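Local structure of putative alpha-galactosidase (Bacteroides fragilis, 4NZJ) at residues D281-D286 with G295-L300; H400-V405 with F418-S423; P424-L429 with E458-L463; C444-L449 with Q467-I472. The protein probably hydrolyses terminal, non-reducing alpha-D-galactose residues from alpha-galactosides, as a member of glycosyl hydrolase family 27. All blocks are in the same frame, centred on the assembly; numbering follows the deposited sequence.

Contact 1: residues D281-D286 with G295-L300; sequences DIWYRD and GILNIL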
# COMPACT_ATOMS: atom_id res chain seq x y z
N ASP A 281 -9.09 -12.05 9.54
CA ASP A 281 -10.34 -11.60 8.93
C ASP A 281 -11.42 -11.61 10.01
O ASP A 281 -12.30 -12.46 10.05
CB ASP A 281 -10.67 -12.54 7.76
CG ASP A 281 -11.94 -12.16 7.03
OD1 ASP A 281 -12.37 -11.00 7.10
OD2 ASP A 281 -12.51 -13.07 6.37
N ILE A 282 -11.32 -10.64 10.92
CA ILE A 282 -12.14 -10.60 12.11
C ILE A 282 -12.10 -9.18 12.70
O ILE A 282 -11.08 -8.49 12.62
CB ILE A 282 -11.69 -11.67 13.13
CG1 ILE A 282 -12.67 -11.77 14.30
CG2 ILE A 282 -10.27 -11.40 13.62
CD1 ILE A 282 -12.53 -13.03 15.12
N TRP A 283 -13.22 -8.75 13.27
CA TRP A 283 -13.38 -7.37 13.73
C TRP A 283 -12.60 -7.15 15.02
O TRP A 283 -11.84 -6.18 15.14
CB TRP A 283 -14.85 -7.08 13.92
CG TRP A 283 -15.24 -5.66 14.18
CD1 TRP A 283 -15.91 -5.19 15.26
CD2 TRP A 283 -15.02 -4.53 13.32
NE1 TRP A 283 -16.13 -3.84 15.14
CE2 TRP A 283 -15.59 -3.41 13.95
CE3 TRP A 283 -14.40 -4.36 12.08
CZ2 TRP A 283 -15.56 -2.14 13.39
CZ3 TRP A 283 -14.37 -3.09 11.51
CH2 TRP A 283 -14.94 -2.00 12.17
N TYR A 284 -12.78 -8.05 15.98
CA TYR A 284 -12.12 -7.96 17.28
C TYR A 284 -11.53 -9.30 17.68
O TYR A 284 -12.24 -10.29 17.72
CB TYR A 284 -13.09 -7.50 18.36
CG TYR A 284 -12.43 -7.42 19.73
CD1 TYR A 284 -12.35 -8.54 20.55
CD2 TYR A 284 -11.84 -6.24 20.17
CE1 TYR A 284 -11.73 -8.48 21.79
CE2 TYR A 284 -11.21 -6.17 21.40
CZ TYR A 284 -11.15 -7.29 22.21
OH TYR A 284 -10.54 -7.24 23.44
N ARG A 285 -10.23 -9.31 17.95
CA ARG A 285 -9.56 -10.44 18.59
C ARG A 285 -8.24 -9.94 19.15
O ARG A 285 -7.42 -9.41 18.41
CB ARG A 285 -9.30 -11.57 17.60
CG ARG A 285 -8.82 -12.85 18.26
CD ARG A 285 -8.72 -13.99 17.26
NE ARG A 285 -8.43 -15.26 17.92
CZ ARG A 285 -7.22 -15.66 18.31
NH1 ARG A 285 -6.15 -14.88 18.14
NH2 ARG A 285 -7.08 -16.84 18.90
N ASP A 286 -8.04 -10.09 20.46
CA ASP A 286 -6.78 -9.64 21.05
C ASP A 286 -5.74 -10.74 20.93
O ASP A 286 -5.65 -11.62 21.79
CB ASP A 286 -6.97 -9.23 22.51
CG ASP A 286 -5.71 -8.64 23.12
OD1 ASP A 286 -4.70 -8.50 22.39
OD2 ASP A 286 -5.74 -8.31 24.32
N GLY A 295 -7.60 -8.82 15.56
CA GLY A 295 -8.71 -8.19 14.85
C GLY A 295 -8.37 -6.81 14.34
O GLY A 295 -7.38 -6.19 14.76
N ILE A 296 -9.20 -6.32 13.43
CA ILE A 296 -9.03 -4.99 12.85
C ILE A 296 -8.99 -3.93 13.95
O ILE A 296 -8.11 -3.07 13.93
CB ILE A 296 -10.20 -4.69 11.87
CG1 ILE A 296 -10.08 -5.58 10.62
CG2 ILE A 296 -10.23 -3.21 11.49
CD1 ILE A 296 -11.38 -5.78 9.87
N LEU A 297 -9.93 -3.99 14.88
CA LEU A 297 -9.99 -3.00 15.97
C LEU A 297 -8.72 -3.01 16.79
O LEU A 297 -8.24 -1.97 17.24
CB LEU A 297 -11.18 -3.25 16.88
CG LEU A 297 -12.57 -3.00 16.28
CD1 LEU A 297 -13.62 -3.09 17.37
CD2 LEU A 297 -12.62 -1.65 15.58
N ASN A 298 -8.16 -4.20 16.99
CA ASN A 298 -6.99 -4.35 17.85
C ASN A 298 -5.75 -3.74 17.22
O ASN A 298 -4.92 -3.14 17.91
CB ASN A 298 -6.79 -5.83 18.15
CG ASN A 298 -8.06 -6.46 18.67
OD1 ASN A 298 -8.93 -6.84 17.89
ND2 ASN A 298 -8.19 -6.52 19.98
N ILE A 299 -5.64 -3.87 15.91
CA ILE A 299 -4.52 -3.28 15.20
C ILE A 299 -4.64 -1.75 15.16
O ILE A 299 -3.64 -1.05 15.24
CB ILE A 299 -4.33 -3.92 13.81
CG1 ILE A 299 -3.77 -5.34 14.01
CG2 ILE A 299 -3.38 -3.09 12.95
CD1 ILE A 299 -3.61 -6.16 12.75
N LEU A 300 -5.87 -1.23 15.08
CA LEU A 300 -6.10 0.22 15.20
C LEU A 300 -5.55 0.76 16.51
O LEU A 300 -4.91 1.81 16.53
CB LEU A 300 -7.58 0.56 15.11
CG LEU A 300 -8.22 0.41 13.74
CD1 LEU A 300 -9.72 0.65 13.82
CD2 LEU A 300 -7.56 1.35 12.73
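Leu-297 pushes its branched end against one face of the Trp-283 indole. Its CD1 makes a CH-pi contact with the five-membered ring, 3.9 Å from the ring centroid. The other branch, CD2, lies 3.7 Å from Trp-283 CZ2. Ile-296 takes the rim instead, with CD1 near the edge at CE3. In Trp-283, CG is anti to the backbone N (chi1 -170°). With chi2 at -123° this lays the indole across Leu-297, although the bond to CB starts away from the helix.

The hollow of the contact is at Gly-295, just before the helix. Its CA sits 3.3 Å from Ile-282 O. Having no side chain, Gly-295 lets the backbone of Trp-283 to Arg-285 lie directly on the helix start. Ile-282 O accepts from Ile-296 N, and Trp-283 O takes Leu-297 N over 2.9 Å. Gly-295 N returns a bond to Arg-285 O.

Asn-298 projects toward the Tyr-284 ring and the Arg-285 backbone. Its OD1 receives Arg-285 N at 2.8 Å, with the donor above the amide plane. Its ND2 lies over one face of the Tyr-284 ring, 3.4 Å from Tyr-284 CE2. The guanidinium of Arg-285 leads away to Gly-291 O and Leu-293 O.

Gly-295 is the N-cap residue of helix 296-303. Loop carbonyls receive the first N-H groups of this helix, which belongs to the alpha-galactosidase TIM-barrel domain.

Contact 2: residues H400-V405 with F418-S423; sequences HYDIWV and FNRASS
Asp-402 and Phe-418 stand side by side and point the same way from neighbouring strands. The carboxylate and ring planes are 69° apart, and Asp-402 OD2 lies in the plane of the ring at its edge, 3.5 Å from Phe-418 CD2. Arg-420 crosses Asp-402 at about a right angle. Its chain is bent about the CG-CD bond. Asp-402 OD1 lies close to the guanidinium plane and forms a salt bridge with Arg-420 NH2 at 2.7 Å. The N-H...O angle is 170°, but NH2 is 34° out of the carboxylate plane. The bond from NE to the same oxygen is weak. OD2 has its own donor, Trp-404 NE1, so both carboxylate oxygens are engaged.

The backbones are antiparallel. Asp-402 and Phe-418 form a hydrogen-bonded pair, with Asp-402 N to Phe-418 O at 2.8 Å and Phe-418 N to Asp-402 O at 2.9 Å. Tyr-401 and Asn-419 follow as a non-hydrogen-bonded pair. Beyond them, Asn-419 OD1 accepts Ala-421 N in an Asx turn.

The two segments join the strands of the hairpin 401-407 and 413-419. Strand 393-397 flanks the first and strand 468-473 the second. Phe-418 and Trp-404 pack on helix 341-353, while Tyr-401 and Ile-403 touch Val-427 of strand 425-430.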
# COMPACT_ATOMS: atom_id res chain seq x y z
N HIS A 400 -17.91 5.23 22.11
CA HIS A 400 -18.47 4.52 20.96
C HIS A 400 -17.82 4.84 19.62
O HIS A 400 -17.95 4.05 18.68
CB HIS A 400 -19.97 4.81 20.86
CG HIS A 400 -20.72 4.51 22.12
ND1 HIS A 400 -20.87 3.24 22.61
CD2 HIS A 400 -21.37 5.33 22.98
CE1 HIS A 400 -21.57 3.28 23.73
NE2 HIS A 400 -21.89 4.54 23.98
N TYR A 401 -17.12 5.97 19.52
CA TYR A 401 -16.57 6.40 18.24
C TYR A 401 -15.20 7.07 18.35
O TYR A 401 -14.83 7.62 19.39
CB TYR A 401 -17.56 7.32 17.52
CG TYR A 401 -17.82 8.66 18.18
CD1 TYR A 401 -16.96 9.73 17.98
CD2 TYR A 401 -18.94 8.86 18.98
CE1 TYR A 401 -17.19 10.96 18.57
CE2 TYR A 401 -19.18 10.09 19.57
CZ TYR A 401 -18.31 11.13 19.37
OH TYR A 401 -18.54 12.35 19.95
N ASP A 402 -14.47 7.01 17.23
CA ASP A 402 -13.20 7.69 17.08
C ASP A 402 -13.38 8.88 16.14
O ASP A 402 -14.20 8.84 15.22
CB ASP A 402 -12.16 6.84 16.36
CG ASP A 402 -11.75 5.60 17.12
OD1 ASP A 402 -12.02 5.49 18.33
OD2 ASP A 402 -11.11 4.75 16.45
N ILE A 403 -12.56 9.91 16.36
CA ILE A 403 -12.34 10.97 15.38
C ILE A 403 -10.86 10.92 15.00
O ILE A 403 -10.01 11.14 15.85
CB ILE A 403 -12.65 12.36 15.94
CG1 ILE A 403 -14.11 12.45 16.39
CG2 ILE A 403 -12.36 13.44 14.91
CD1 ILE A 403 -15.11 12.19 15.29
N TRP A 404 -10.58 10.63 13.73
CA TRP A 404 -9.22 10.61 13.21
C TRP A 404 -9.03 11.81 12.30
O TRP A 404 -9.94 12.17 11.56
CB TRP A 404 -8.97 9.34 12.40
CG TRP A 404 -8.99 8.06 13.17
CD1 TRP A 404 -10.10 7.41 13.64
CD2 TRP A 404 -7.87 7.25 13.51
NE1 TRP A 404 -9.72 6.24 14.27
CE2 TRP A 404 -8.36 6.12 14.20
CE3 TRP A 404 -6.49 7.37 13.31
CZ2 TRP A 404 -7.52 5.12 14.69
CZ3 TRP A 404 -5.65 6.37 13.79
CH2 TRP A 404 -6.17 5.26 14.48
N VAL A 405 -7.84 12.41 12.34
CA VAL A 405 -7.58 13.65 11.61
C VAL A 405 -6.25 13.55 10.87
O VAL A 405 -5.22 13.24 11.47
CB VAL A 405 -7.53 14.85 12.57
CG1 VAL A 405 -7.32 16.15 11.80
CG2 VAL A 405 -8.81 14.92 13.38
N PHE A 418 -15.57 7.49 13.05
CA PHE A 418 -15.66 6.04 12.99
C PHE A 418 -16.42 5.49 14.18
O PHE A 418 -15.99 5.62 15.32
CB PHE A 418 -14.25 5.45 12.93
CG PHE A 418 -14.19 3.96 13.13
CD1 PHE A 418 -15.05 3.11 12.44
CD2 PHE A 418 -13.25 3.41 14.01
CE1 PHE A 418 -14.98 1.74 12.62
CE2 PHE A 418 -13.18 2.04 14.19
CZ PHE A 418 -14.04 1.20 13.50
N ASN A 419 -17.57 4.90 13.88
CA ASN A 419 -18.40 4.25 14.87
C ASN A 419 -17.93 2.82 15.11
O ASN A 419 -18.12 1.96 14.26
CB ASN A 419 -19.86 4.26 14.41
CG ASN A 419 -20.80 3.65 15.42
OD1 ASN A 419 -20.46 3.51 16.59
ND2 ASN A 419 -22.00 3.30 14.97
N ARG A 420 -17.32 2.58 16.26
CA ARG A 420 -16.92 1.22 16.67
C ARG A 420 -18.10 0.35 17.03
O ARG A 420 -18.04 -0.88 16.89
CB ARG A 420 -16.01 1.27 17.90
CG ARG A 420 -14.56 0.99 17.62
CD ARG A 420 -13.75 1.20 18.89
NE ARG A 420 -13.54 2.62 19.11
CZ ARG A 420 -14.10 3.37 20.07
NH1 ARG A 420 -14.92 2.85 20.97
NH2 ARG A 420 -13.81 4.66 20.13
N ALA A 421 -19.17 0.98 17.51
CA ALA A 421 -20.27 0.29 18.16
C ALA A 421 -21.19 -0.47 17.21
O ALA A 421 -21.24 -0.20 16.01
CB ALA A 421 -21.08 1.28 18.98
N SER A 422 -21.93 -1.40 17.80
CA SER A 422 -22.87 -2.24 17.08
C SER A 422 -24.24 -1.58 16.92
O SER A 422 -25.14 -2.18 16.36
CB SER A 422 -23.02 -3.56 17.83
OG SER A 422 -23.45 -3.32 19.17
N SER A 423 -24.38 -0.35 17.42
CA SER A 423 -25.62 0.41 17.25
C SER A 423 -25.31 1.73 16.55
O SER A 423 -24.17 2.19 16.57
CB SER A 423 -26.25 0.70 18.61
OG SER A 423 -25.41 1.51 19.41

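Contact 3: residues P424-L429 with E458-L463; sequences PQTVIL and ELIVKL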
# COMPACT_ATOMS: atom_id res chain seq x y z
N PRO A 424 -26.34 2.35 15.93
CA PRO A 424 -26.09 3.63 15.29
C PRO A 424 -25.67 4.70 16.29
O PRO A 424 -26.09 4.68 17.45
CB PRO A 424 -27.43 4.00 14.65
CG PRO A 424 -28.30 2.80 14.75
CD PRO A 424 -27.75 1.95 15.85
N GLN A 425 -24.82 5.61 15.84
CA GLN A 425 -24.34 6.69 16.68
C GLN A 425 -24.34 7.98 15.87
O GLN A 425 -24.13 7.96 14.65
CB GLN A 425 -22.92 6.40 17.16
CG GLN A 425 -22.78 5.13 18.01
CD GLN A 425 -23.45 5.24 19.36
OE1 GLN A 425 -23.45 6.30 19.99
NE2 GLN A 425 -24.03 4.13 19.83
N THR A 426 -24.58 9.09 16.55
CA THR A 426 -24.54 10.41 15.94
C THR A 426 -23.34 11.16 16.50
O THR A 426 -23.14 11.19 17.71
CB THR A 426 -25.83 11.19 16.22
OG1 THR A 426 -26.95 10.48 15.67
CG2 THR A 426 -25.77 12.59 15.59
N VAL A 427 -22.54 11.73 15.61
CA VAL A 427 -21.43 12.58 16.00
C VAL A 427 -21.72 14.00 15.52
O VAL A 427 -22.04 14.21 14.35
CB VAL A 427 -20.11 12.09 15.37
CG1 VAL A 427 -18.95 13.00 15.76
CG2 VAL A 427 -19.83 10.65 15.79
N ILE A 428 -21.63 14.97 16.43
CA ILE A 428 -21.81 16.37 16.08
C ILE A 428 -20.44 17.03 16.01
O ILE A 428 -19.81 17.28 17.04
CB ILE A 428 -22.71 17.12 17.08
CG1 ILE A 428 -24.06 16.41 17.22
CG2 ILE A 428 -22.91 18.56 16.63
CD1 ILE A 428 -24.92 16.94 18.35
N LEU A 429 -19.96 17.29 14.80
CA LEU A 429 -18.72 18.02 14.61
C LEU A 429 -19.02 19.50 14.73
O LEU A 429 -19.97 20.00 14.13
CB LEU A 429 -18.09 17.70 13.26
CG LEU A 429 -17.67 16.24 13.01
CD1 LEU A 429 -17.18 16.07 11.58
CD2 LEU A 429 -16.60 15.82 14.00
N GLU A 458 -21.39 23.73 12.30
CA GLU A 458 -21.76 22.43 12.85
C GLU A 458 -22.04 21.45 11.72
O GLU A 458 -22.58 21.83 10.68
CB GLU A 458 -22.99 22.59 13.73
CG GLU A 458 -23.55 21.31 14.32
CD GLU A 458 -24.71 21.57 15.26
OE1 GLU A 458 -24.48 22.15 16.34
OE2 GLU A 458 -25.85 21.19 14.91
N LEU A 459 -21.68 20.19 11.92
CA LEU A 459 -22.01 19.13 10.98
C LEU A 459 -22.48 17.90 11.74
O LEU A 459 -21.74 17.33 12.54
CB LEU A 459 -20.80 18.79 10.10
CG LEU A 459 -21.00 17.71 9.03
CD1 LEU A 459 -22.05 18.13 8.02
CD2 LEU A 459 -19.68 17.41 8.34
N ILE A 460 -23.72 17.50 11.48
CA ILE A 460 -24.29 16.31 12.09
C ILE A 460 -23.90 15.10 11.26
O ILE A 460 -24.21 15.03 10.07
CB ILE A 460 -25.83 16.41 12.20
CG1 ILE A 460 -26.22 17.61 13.07
CG2 ILE A 460 -26.41 15.13 12.80
CD1 ILE A 460 -27.72 17.87 13.14
N VAL A 461 -23.21 14.15 11.88
CA VAL A 461 -22.75 12.95 11.21
C VAL A 461 -23.49 11.74 11.77
O VAL A 461 -23.34 11.41 12.95
CB VAL A 461 -21.23 12.76 11.40
CG1 VAL A 461 -20.75 11.48 10.74
CG2 VAL A 461 -20.48 13.98 10.86
N LYS A 462 -24.31 11.11 10.93
CA LYS A 462 -25.11 9.95 11.32
C LYS A 462 -24.40 8.69 10.86
O LYS A 462 -24.14 8.52 9.67
CB LYS A 462 -26.50 10.02 10.69
CG LYS A 462 -27.36 11.16 11.19
CD LYS A 462 -27.71 10.97 12.66
CE LYS A 462 -28.85 11.87 13.09
NZ LYS A 462 -29.22 11.65 14.51
N LEU A 463 -24.07 7.81 11.80
CA LEU A 463 -23.31 6.60 11.50
C LEU A 463 -24.11 5.34 11.79
O LEU A 463 -24.69 5.19 12.87
CB LEU A 463 -22.01 6.59 12.32
CG LEU A 463 -21.05 7.76 12.07
CD1 LEU A 463 -19.93 7.79 13.11
CD2 LEU A 463 -20.47 7.69 10.67
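Leu-463, Leu-429 and Thr-426 lose much of their surface in this antiparallel strand pair, which is part of the C-terminal beta-sandwich. Leu-463 covers the backbone of Gln-425, and its CD1 meets Val-427 CG2 at 3.9 Å. The two side chains cross obliquely. At the other end Leu-429 CB lies against Leu-459 O. Leu-429 CD1 is 4.0 Å from Val-461 CG2, a diagonal contact, and also approaches Leu-459 CD2. These side chains share one face with Val-427 and Val-461. That face turns to the other sheet: Leu-429 and Val-461 touch Cys-417, and Val-427 touches Tyr-401 and Ile-403.

The backbones are joined at three hydrogen-bonded pairs, Gln-425 with Leu-463, Val-427 with Val-461, and Leu-429 with Leu-459. The strand axes come within 4.7 Å and run 165° apart. Val-461 N to Val-427 O is the shortest backbone bond across the pair, at 2.7 Å.

Thr-426 lies on the opposite face with Ile-428, Ile-460 and Lys-462, where exposed residues prevail. Farther along, Ile-428 CG2 packs on the aliphatic part of Glu-458. In one of the two conformers modelled for Lys-462, the chain bends at CD (chi2 -66°) and Lys-462 NZ donates to Thr-426 OG1 over 2.8 Å.

Contact 4: residues C444-L449 with Q467-I472; sequences CLDNHL and QCKVYI
In one of its two conformers, Cys-444 sets its sulfur against the edge of the Tyr-471 ring. Cys-444 SG lies in the ring plane, 3.5 Å from Tyr-471 CD2, in a sulfur-aromatic contact 85° off the ring normal. SG is then anti to the carbonyl carbon (chi1 -56°), on the same face of the sheet as the tyrosine. The two residues form an antiparallel non-hydrogen-bonded pair, where strand 441-444 runs beside 468-473.

Leu-445 closes the tight part on the other face. Its CD2 meets Val-470 CG1 at 4.0 Å, and its CD1 reaches Ile-472 CG1. Leu-445 also packs on Leu-380 and Ile-383 of helix 378-384, so this apolar group lies between the sheet and that helix. Leu-445 N bonds to Val-470 O at 3.1 Å, the only direct hydrogen bond between the two segments.

Beyond, the chains part, and the exposed Asp-446 is linked through solvent. One water accepts from Asp-446 N and donates to Val-470 O at 2.8 Å. In one of two Asp-446 conformers it also donates to Asp-446 OD2. It sits over one face of the Tyr-471 ring, toward the rim. Lys-469 NZ bonds to Lys-462 O and remains 5.0 Å from that Asp-446 OD2.

Val-470 O thus serves two donors, one backbone N-H and one water. Asp-446 and Lys-469 form no salt bridge, and any attraction is probably weak. The chemistry implies a join made by apolar and sulfur-aromatic packing and one backbone hydrogen bond, extended at its polar end by water.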
# COMPACT_ATOMS: atom_id res chain seq x y z
N CYS A 444 -17.83 16.15 1.41
CA CYS A 444 -18.34 14.92 2.01
C CYS A 444 -18.10 13.75 1.05
O CYS A 444 -18.60 13.74 -0.08
CB CYS A 444 -19.83 15.06 2.34
SG CYS A 444 -20.24 16.45 3.42
N LEU A 445 -17.33 12.77 1.50
CA LEU A 445 -17.04 11.61 0.66
C LEU A 445 -18.25 10.69 0.46
O LEU A 445 -18.32 9.98 -0.53
CB LEU A 445 -15.86 10.80 1.21
CG LEU A 445 -14.46 11.28 0.83
CD1 LEU A 445 -14.09 12.58 1.54
CD2 LEU A 445 -13.44 10.20 1.15
N ASP A 446 -19.19 10.71 1.41
CA ASP A 446 -20.36 9.82 1.35
C ASP A 446 -21.23 10.10 0.12
O ASP A 446 -21.74 9.17 -0.51
CB ASP A 446 -21.20 9.92 2.64
CG ASP A 446 -21.85 11.29 2.84
OD1 ASP A 446 -22.80 11.61 2.11
OD2 ASP A 446 -21.43 12.03 3.76
N ASN A 447 -21.38 11.38 -0.22
CA ASN A 447 -22.21 11.79 -1.36
C ASN A 447 -21.49 12.65 -2.41
O ASN A 447 -22.12 13.11 -3.37
CB ASN A 447 -23.47 12.51 -0.85
CG ASN A 447 -23.15 13.71 0.03
OD1 ASN A 447 -22.08 14.30 -0.06
ND2 ASN A 447 -24.09 14.07 0.89
N HIS A 448 -20.19 12.85 -2.23
CA HIS A 448 -19.34 13.59 -3.18
C HIS A 448 -19.75 15.05 -3.36
O HIS A 448 -19.54 15.65 -4.43
CB HIS A 448 -19.28 12.86 -4.53
CG HIS A 448 -18.85 11.43 -4.41
ND1 HIS A 448 -19.74 10.41 -4.19
CD2 HIS A 448 -17.62 10.87 -4.45
CE1 HIS A 448 -19.08 9.26 -4.11
NE2 HIS A 448 -17.79 9.52 -4.27
N LEU A 449 -20.34 15.64 -2.32
CA LEU A 449 -20.83 17.01 -2.37
C LEU A 449 -19.94 17.95 -1.57
O LEU A 449 -19.36 17.55 -0.56
CB LEU A 449 -22.26 17.09 -1.83
CG LEU A 449 -23.33 16.33 -2.62
CD1 LEU A 449 -24.67 16.42 -1.90
CD2 LEU A 449 -23.43 16.85 -4.04
N GLN A 467 -19.78 2.02 11.01
CA GLN A 467 -19.56 2.87 9.85
C GLN A 467 -18.52 3.96 10.10
O GLN A 467 -18.44 4.54 11.19
CB GLN A 467 -20.87 3.52 9.39
CG GLN A 467 -20.71 4.36 8.13
CD GLN A 467 -22.03 4.83 7.55
OE1 GLN A 467 -23.00 5.04 8.28
NE2 GLN A 467 -22.07 5.00 6.23
N CYS A 468 -17.76 4.26 9.05
CA CYS A 468 -16.81 5.35 9.05
C CYS A 468 -17.19 6.30 7.92
O CYS A 468 -17.25 5.88 6.76
CB CYS A 468 -15.41 4.81 8.83
SG CYS A 468 -14.12 6.06 8.90
N LYS A 469 -17.50 7.55 8.27
CA LYS A 469 -17.73 8.58 7.26
C LYS A 469 -16.57 9.56 7.29
O LYS A 469 -16.07 9.92 8.36
CB LYS A 469 -19.05 9.32 7.49
CG LYS A 469 -20.26 8.51 7.07
CD LYS A 469 -21.55 9.28 7.26
CE LYS A 469 -22.74 8.48 6.77
NZ LYS A 469 -24.02 9.22 6.91
N VAL A 470 -16.15 9.98 6.10
CA VAL A 470 -14.97 10.83 5.95
C VAL A 470 -15.34 12.14 5.27
O VAL A 470 -16.19 12.18 4.36
CB VAL A 470 -13.86 10.10 5.16
CG1 VAL A 470 -12.63 10.97 5.01
CG2 VAL A 470 -13.52 8.77 5.82
N TYR A 471 -14.70 13.20 5.73
CA TYR A 471 -14.92 14.56 5.26
C TYR A 471 -13.59 15.25 5.07
O TYR A 471 -12.61 14.90 5.72
CB TYR A 471 -15.75 15.33 6.29
CG TYR A 471 -17.07 14.67 6.61
CD1 TYR A 471 -17.15 13.66 7.57
CD2 TYR A 471 -18.23 15.03 5.94
CE1 TYR A 471 -18.35 13.05 7.85
CE2 TYR A 471 -19.44 14.42 6.22
CZ TYR A 471 -19.49 13.43 7.18
OH TYR A 471 -20.68 12.81 7.47
N ILE A 472 -13.53 16.21 4.16
CA ILE A 472 -12.34 17.05 4.02
C ILE A 472 -12.72 18.49 4.31
O ILE A 472 -13.55 19.08 3.61
CB ILE A 472 -11.68 16.93 2.62
CG1 ILE A 472 -11.35 15.47 2.31
CG2 ILE A 472 -10.41 17.78 2.57
CD1 ILE A 472 -10.77 15.25 0.93
O HOH W 1 -18.88 11.53 4.28

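Contact 1 belongs to the barrel domain, and contacts 2, 3 and 4 to the C-terminal beta-sandwich. Phe-418 of contact 2 spans the boundary, touching Trp-283, Leu-297 and Leu-300. Contacts 2 and 4 share one sheet, in which strands 413-419 and 468-473 are neighbours. Contact 3 forms the separate two-stranded sheet packed against it. Tyr-471 meets Leu-459 and Val-461 there, and Val-427 meets Tyr-401. All four are partly buried, but contact 3 has one apolar face inward and one largely exposed. Their chemistry differs accordingly: helix N-terminal bonding in contact 1, a salt bridge in contact 2, regular strand pairing in contact 3 and a water bridge in contact 4.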